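Local structure of subtilase cytotoxin subunit A (Escherichia coli, 2IY9) at residues A[49-54]-A[113-118]; A[86-91]-A[258-263]. The protein cleaves the host endoplasmic reticulum chaperone BiP/HSPA5 as a subtilisin-type serine endoprotease, the catalytic subunit of an AB5 toxin, causing ER stress and cell death. All blocks are in the same frame, centred on the assembly; numbering follows the deposited sequence.

Interaction 1: residues A[49-54]-A[113-118]; sequences SVVDSG and SSRRVI
The two guanidinium groups of strand 113-116 leave the sheet on opposite faces. That of Arg-115 makes a cation-pi contact with Phe-69 and has Ser-49 OG at its edge, near its plane; its extended chain passes that hydroxyl at CD, 3.4 Å away, before NE and NH1 reach Glu-144 and Ser-132. Glu-144 also binds Ser-49 OG, so one carboxylate ties neighbouring strands together. Arg-116, with CG anti to the backbone N (chi1 -175°), runs extended past the Ser-53 to Gly-54 peptide. Ile-118 O lies close to its guanidinium plane and takes a bond from Arg-116 NE at 3.0 Å, while NH1 forms a salt bridge with Asp-74.

Between the strands, a parallel ladder is evident from axes only 19° apart and from donors alternating across the gap: Val-50 N to Ser-113 O, Arg-115 N to Val-50 O (2.9 Å, almost straight at 176°), Asp-52 N to Arg-115 O, and Val-117 N to Asp-52 O. Val-117 N meets Asp-52 O at 2.8 Å, nearly along the C=O axis, and carries the pairing just past the strand end. On the face of Val-51 and Arg-115, methyl CG1 of Val-51 meets CG1 of Val-117 at 3.7 Å, the two side chains crossing obliquely. On the other face a water donates to Val-50 O at 3.0 Å, accepts from Gly-54 N and bonds with Ser-114 OG, bridging strand and turn.

Both main-chain polar atoms of Asp-52, a charge-relay residue by inference, are thus engaged by strand 113-116 and its continuation. Ser-53 N also reaches its OD1, whose position is less certain. This backbone is fixed at the C-terminal ends of the parallel strands, where the subtilase fold places its catalytic aspartate; the nearby N-H might favour the ionised carboxylate.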
loop_
_atom_site.group_PDB
_atom_site.type_symbol
_atom_site.label_atom_id
_atom_site.label_comp_id
_atom_site.label_asym_id
_atom_site.label_seq_id
_atom_site.Cartn_x
_atom_site.Cartn_y
_atom_site.Cartn_z
ATOM N N SER A 49 6.469 0.119 6.220
ATOM C CA SER A 49 5.728 0.921 7.178
ATOM C C SER A 49 4.226 0.649 7.006
ATOM O O SER A 49 3.705 0.688 5.892
ATOM C CB SER A 49 6.078 2.401 6.977
ATOM O OG SER A 49 5.549 3.184 8.038
ATOM N N VAL A 50 3.542 0.328 8.099
ATOM C CA VAL A 50 2.094 0.134 8.041
ATOM C C VAL A 50 1.430 1.240 8.859
ATOM O O VAL A 50 1.378 1.177 10.100
ATOM C CB VAL A 50 1.654 -1.286 8.471
ATOM C CG1 VAL A 50 0.124 -1.372 8.623
ATOM C CG2 VAL A 50 2.123 -2.302 7.454
ATOM N N VAL A 51 0.967 2.265 8.138
ATOM C CA VAL A 51 0.358 3.452 8.741
ATOM C C VAL A 51 -1.146 3.169 8.753
ATOM O O VAL A 51 -1.823 3.164 7.703
ATOM C CB VAL A 51 0.725 4.745 7.969
ATOM C CG1 VAL A 51 0.190 5.991 8.701
ATOM C CG2 VAL A 51 2.253 4.849 7.791
ATOM N N ASP A 52 -1.659 2.879 9.945
ATOM C CA ASP A 52 -2.955 2.218 10.043
ATOM C C ASP A 52 -3.479 2.224 11.477
ATOM O O ASP A 52 -3.140 3.113 12.260
ATOM C CB ASP A 52 -2.818 0.786 9.492
ATOM C CG ASP A 52 -4.062 0.315 8.762
ATOM O OD1 ASP A 52 -5.115 0.182 9.433
ATOM O OD2 ASP A 52 -3.983 0.075 7.529
ATOM N N SER A 53 -4.304 1.233 11.817
ATOM C CA SER A 53 -5.010 1.217 13.097
ATOM C C SER A 53 -4.268 0.439 14.198
ATOM O O SER A 53 -4.826 0.194 15.268
ATOM C CB SER A 53 -6.406 0.632 12.893
ATOM O OG SER A 53 -6.334 -0.747 12.563
ATOM N N GLY A 54 -3.016 0.058 13.929
ATOM C CA GLY A 54 -2.209 -0.713 14.885
ATOM C C GLY A 54 -2.131 -2.178 14.491
ATOM O O GLY A 54 -3.050 -2.718 13.861
ATOM N N SER A 113 6.850 -2.067 10.394
ATOM C CA SER A 113 6.859 -0.975 11.364
ATOM C C SER A 113 5.450 -0.406 11.438
ATOM O O SER A 113 4.978 0.238 10.487
ATOM C CB SER A 113 7.856 0.110 10.958
ATOM O OG SER A 113 7.814 1.188 11.876
ATOM N N SER A 114 4.784 -0.653 12.565
ATOM C CA SER A 114 3.409 -0.220 12.755
ATOM C C SER A 114 3.353 1.215 13.264
ATOM O O SER A 114 4.004 1.566 14.256
ATOM C CB SER A 114 2.671 -1.142 13.709
ATOM O OG SER A 114 1.328 -0.724 13.841
ATOM N N ARG A 115 2.595 2.047 12.562
ATOM C CA ARG A 115 2.420 3.424 12.979
ATOM C C ARG A 115 0.929 3.655 13.126
ATOM O O ARG A 115 0.200 3.843 12.132
ATOM C CB ARG A 115 3.092 4.379 11.984
ATOM C CG ARG A 115 4.612 4.210 11.952
ATOM C CD ARG A 115 5.313 5.055 10.904
ATOM N NE ARG A 115 6.763 4.914 11.057
ATOM C CZ ARG A 115 7.514 5.698 11.826
ATOM N NH1 ARG A 115 6.958 6.699 12.508
ATOM N NH2 ARG A 115 8.817 5.477 11.920
ATOM N N ARG A 116 0.463 3.611 14.373
ATOM C CA ARG A 116 -0.974 3.683 14.613
ATOM C C ARG A 116 -1.456 5.129 14.555
ATOM O O ARG A 116 -0.979 5.967 15.316
ATOM C CB ARG A 116 -1.374 3.015 15.929
ATOM C CG ARG A 116 -2.900 2.995 16.098
ATOM C CD ARG A 116 -3.398 2.451 17.438
ATOM N NE ARG A 116 -4.693 3.078 17.724
ATOM C CZ ARG A 116 -5.246 3.223 18.928
ATOM N NH1 ARG A 116 -4.663 2.754 20.030
ATOM N NH2 ARG A 116 -6.411 3.842 19.024
ATOM N N VAL A 117 -2.407 5.410 13.660
ATOM C CA VAL A 117 -2.902 6.785 13.457
ATOM C C VAL A 117 -4.414 6.959 13.682
ATOM O O VAL A 117 -4.919 8.094 13.716
ATOM C CB VAL A 117 -2.519 7.334 12.055
ATOM C CG1 VAL A 117 -1.013 7.447 11.923
ATOM C CG2 VAL A 117 -3.098 6.460 10.946
ATOM N N ILE A 118 -5.112 5.825 13.808
ATOM C CA ILE A 118 -6.559 5.747 14.027
ATOM C C ILE A 118 -6.856 4.541 14.941
ATOM O O ILE A 118 -6.018 3.655 15.077
ATOM C CB ILE A 118 -7.365 5.634 12.689
ATOM C CG1 ILE A 118 -6.956 4.386 11.882
ATOM C CG2 ILE A 118 -7.244 6.929 11.859
ATOM C CD1 ILE A 118 -7.724 4.185 10.562
HETATM O O HOH W 1 -0.639 0.365 12.117
#

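Interaction 2: residues A[86-91]-A[258-263]; sequences LYIHGT and FLRPDA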
loop_
_atom_site.group_PDB
_atom_site.type_symbol
_atom_site.label_atom_id
_atom_site.label_comp_id
_atom_site.label_asym_id
_atom_site.label_seq_id
_atom_site.Cartn_x
_atom_site.Cartn_y
_atom_site.Cartn_z
ATOM N N LEU A 86 -11.753 -1.291 12.704
ATOM C CA LEU A 86 -10.489 -0.667 13.107
ATOM C C LEU A 86 -9.655 -1.537 14.048
ATOM O O LEU A 86 -8.433 -1.406 14.088
ATOM C CB LEU A 86 -10.694 0.745 13.676
ATOM C CG LEU A 86 -10.898 1.833 12.612
ATOM C CD1 LEU A 86 -12.351 1.925 12.220
ATOM C CD2 LEU A 86 -10.419 3.191 13.067
ATOM N N TYR A 87 -10.301 -2.445 14.777
ATOM C CA TYR A 87 -9.561 -3.399 15.608
ATOM C C TYR A 87 -8.682 -4.282 14.736
ATOM O O TYR A 87 -7.553 -4.593 15.105
ATOM C CB TYR A 87 -10.508 -4.271 16.456
ATOM C CG TYR A 87 -9.789 -5.244 17.380
ATOM C CD1 TYR A 87 -8.745 -4.815 18.199
ATOM C CD2 TYR A 87 -10.158 -6.592 17.434
ATOM C CE1 TYR A 87 -8.083 -5.697 19.034
ATOM C CE2 TYR A 87 -9.496 -7.491 18.276
ATOM C CZ TYR A 87 -8.463 -7.029 19.071
ATOM O OH TYR A 87 -7.793 -7.886 19.914
ATOM N N ILE A 88 -9.201 -4.653 13.569
ATOM C CA ILE A 88 -8.565 -5.663 12.721
ATOM C C ILE A 88 -7.705 -5.117 11.585
ATOM O O ILE A 88 -6.832 -5.831 11.056
ATOM C CB ILE A 88 -9.616 -6.678 12.159
ATOM C CG1 ILE A 88 -10.560 -6.012 11.150
ATOM C CG2 ILE A 88 -10.390 -7.303 13.312
ATOM C CD1 ILE A 88 -11.652 -6.956 10.557
ATOM N N HIS A 89 -7.951 -3.861 11.218
ATOM C CA HIS A 89 -7.504 -3.359 9.916
ATOM C C HIS A 89 -5.985 -3.359 9.729
ATOM O O HIS A 89 -5.497 -3.874 8.724
ATOM C CB HIS A 89 -8.086 -1.974 9.638
ATOM C CG HIS A 89 -7.953 -1.541 8.213
ATOM N ND1 HIS A 89 -8.862 -1.894 7.240
ATOM C CD2 HIS A 89 -7.022 -0.772 7.599
ATOM C CE1 HIS A 89 -8.495 -1.363 6.086
ATOM N NE2 HIS A 89 -7.387 -0.673 6.278
ATOM N N GLY A 90 -5.253 -2.799 10.693
ATOM C CA GLY A 90 -3.783 -2.768 10.627
ATOM C C GLY A 90 -3.172 -4.163 10.538
ATOM O O GLY A 90 -2.277 -4.413 9.710
ATOM N N THR A 91 -3.656 -5.069 11.392
ATOM C CA THR A 91 -3.197 -6.473 11.407
ATOM C C THR A 91 -3.473 -7.157 10.061
ATOM O O THR A 91 -2.620 -7.870 9.521
ATOM C CB THR A 91 -3.870 -7.293 12.551
ATOM O OG1 THR A 91 -3.706 -6.609 13.798
ATOM C CG2 THR A 91 -3.256 -8.685 12.671
ATOM N N PHE A 258 -7.385 -12.486 5.173
ATOM C CA PHE A 258 -6.438 -11.744 6.018
ATOM C C PHE A 258 -6.476 -12.190 7.483
ATOM O O PHE A 258 -7.398 -12.889 7.910
ATOM C CB PHE A 258 -6.704 -10.239 5.923
ATOM C CG PHE A 258 -8.113 -9.851 6.281
ATOM C CD1 PHE A 258 -8.527 -9.814 7.614
ATOM C CD2 PHE A 258 -9.032 -9.541 5.283
ATOM C CE1 PHE A 258 -9.837 -9.468 7.950
ATOM C CE2 PHE A 258 -10.338 -9.184 5.607
ATOM C CZ PHE A 258 -10.742 -9.149 6.944
ATOM N N LEU A 259 -5.469 -11.768 8.245
ATOM C CA LEU A 259 -5.331 -12.118 9.652
ATOM C C LEU A 259 -6.029 -11.107 10.573
ATOM O O LEU A 259 -5.963 -9.891 10.337
ATOM C CB LEU A 259 -3.841 -12.185 10.014
ATOM C CG LEU A 259 -3.431 -12.680 11.404
ATOM C CD1 LEU A 259 -3.827 -14.144 11.567
ATOM C CD2 LEU A 259 -1.930 -12.487 11.624
ATOM N N ARG A 260 -6.682 -11.623 11.617
ATOM C CA ARG A 260 -7.296 -10.804 12.679
ATOM C C ARG A 260 -6.471 -10.897 13.980
ATOM O O ARG A 260 -5.765 -11.886 14.177
ATOM C CB ARG A 260 -8.721 -11.287 12.956
ATOM C CG ARG A 260 -9.690 -11.245 11.764
ATOM C CD ARG A 260 -10.880 -12.165 12.023
ATOM N NE ARG A 260 -11.422 -11.940 13.359
ATOM C CZ ARG A 260 -12.342 -11.025 13.654
ATOM N NH1 ARG A 260 -12.849 -10.248 12.702
ATOM N NH2 ARG A 260 -12.754 -10.888 14.908
ATOM N N PRO A 261 -6.558 -9.876 14.867
ATOM C CA PRO A 261 -5.817 -9.896 16.140
ATOM C C PRO A 261 -6.108 -11.090 17.057
ATOM O O PRO A 261 -5.273 -11.419 17.897
ATOM C CB PRO A 261 -6.247 -8.592 16.816
ATOM C CG PRO A 261 -6.616 -7.696 15.682
ATOM C CD PRO A 261 -7.295 -8.609 14.706
ATOM N N ASP A 262 -7.263 -11.733 16.884
ATOM C CA ASP A 262 -7.608 -12.923 17.663
ATOM C C ASP A 262 -7.138 -14.213 16.983
ATOM O O ASP A 262 -7.535 -15.317 17.377
ATOM C CB ASP A 262 -9.118 -12.964 17.977
ATOM C CG ASP A 262 -9.989 -13.064 16.726
ATOM O OD1 ASP A 262 -9.444 -13.147 15.603
ATOM O OD2 ASP A 262 -11.237 -13.056 16.862
ATOM N N ALA A 263 -6.301 -14.059 15.956
ATOM C CA ALA A 263 -5.631 -15.166 15.263
ATOM C C ALA A 263 -6.460 -15.914 14.220
ATOM O O ALA A 263 -5.926 -16.726 13.470
ATOM C CB ALA A 263 -5.008 -16.149 16.261
#
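Apolar packing carries this contact, and Pro-261 is its centre. The proline presents CG over the middle of one face of the Tyr-87 ring, 3.9 Å from the centroid and 12° off the ring normal, which meets the geometry of a CH-pi contact. Its CB lies 3.5 Å from Tyr-87 CZ, toward the phenol end. Tyr-87 CG is anti to the backbone N (chi1 -178°), and the two side chains lie alongside each other with opposed directions. Pro-261 CG also sits 3.3 Å from Tyr-87 O, so the proline packs against helix backbone as well as side chain.

Ile-88 divides its branches between partners. Its CG2 meets Pro-261 CD at 3.6 Å, the two side chains crossing at about a right angle, whereas CD1 reaches Phe-258 CE1 at 4.0 Å. The same CG2 lies over one face of the Arg-260 guanidinium, offset toward the rim. Further along the helix, Thr-91 directs CG2 at Leu-259, and its OG1 touches Pro-261 CG while bonding to Ala-56 N.

Polar bonds brace the turn from within. Arg-260 pairs with Asp-262 in a salt bridge, Arg-260 NH2 reaching Asp-262 OD2 at 3.3 Å nearly in the guanidinium plane, and NH2 has a further ionic partner in Glu-84. Ala-263 N closes the type I beta turn on Arg-260 O at 2.9 Å.

Strand 256-259 pairs antiparallel with strand 265-268, and the turn between this hairpin's strands rests on helix 84-98. That helix carries the inferred charge-relay His-89, whose CB is directed away from the turn and whose side chain packs on Ser-53, with NE2 bonded to Ser-150 O.

How the interactions relate
Interaction 1 and interaction 2 have centres 12 Å apart, on the same side of the chain's centre. Their segments alternate in sequence, 49-54, 86-91, 113-118, 258-263, so helix 84-98 of interaction 2 directly precedes strand 111-116 of the seven-stranded parallel sheet. The two contacts meet beside the inferred charge-relay residues: Ser-53 OG lies 2.7 Å from Leu-86 O and 3.0 Å from Gly-90 N, both probable hydrogen bonds, and the Asp-52 carboxylate packs against His-89. Sheet pairing thus positions the aspartate, while the helix bearing the histidine is packed on its other flank by the 258-263 turn, bringing together two inferred charge-relay residues of the subtilase fold.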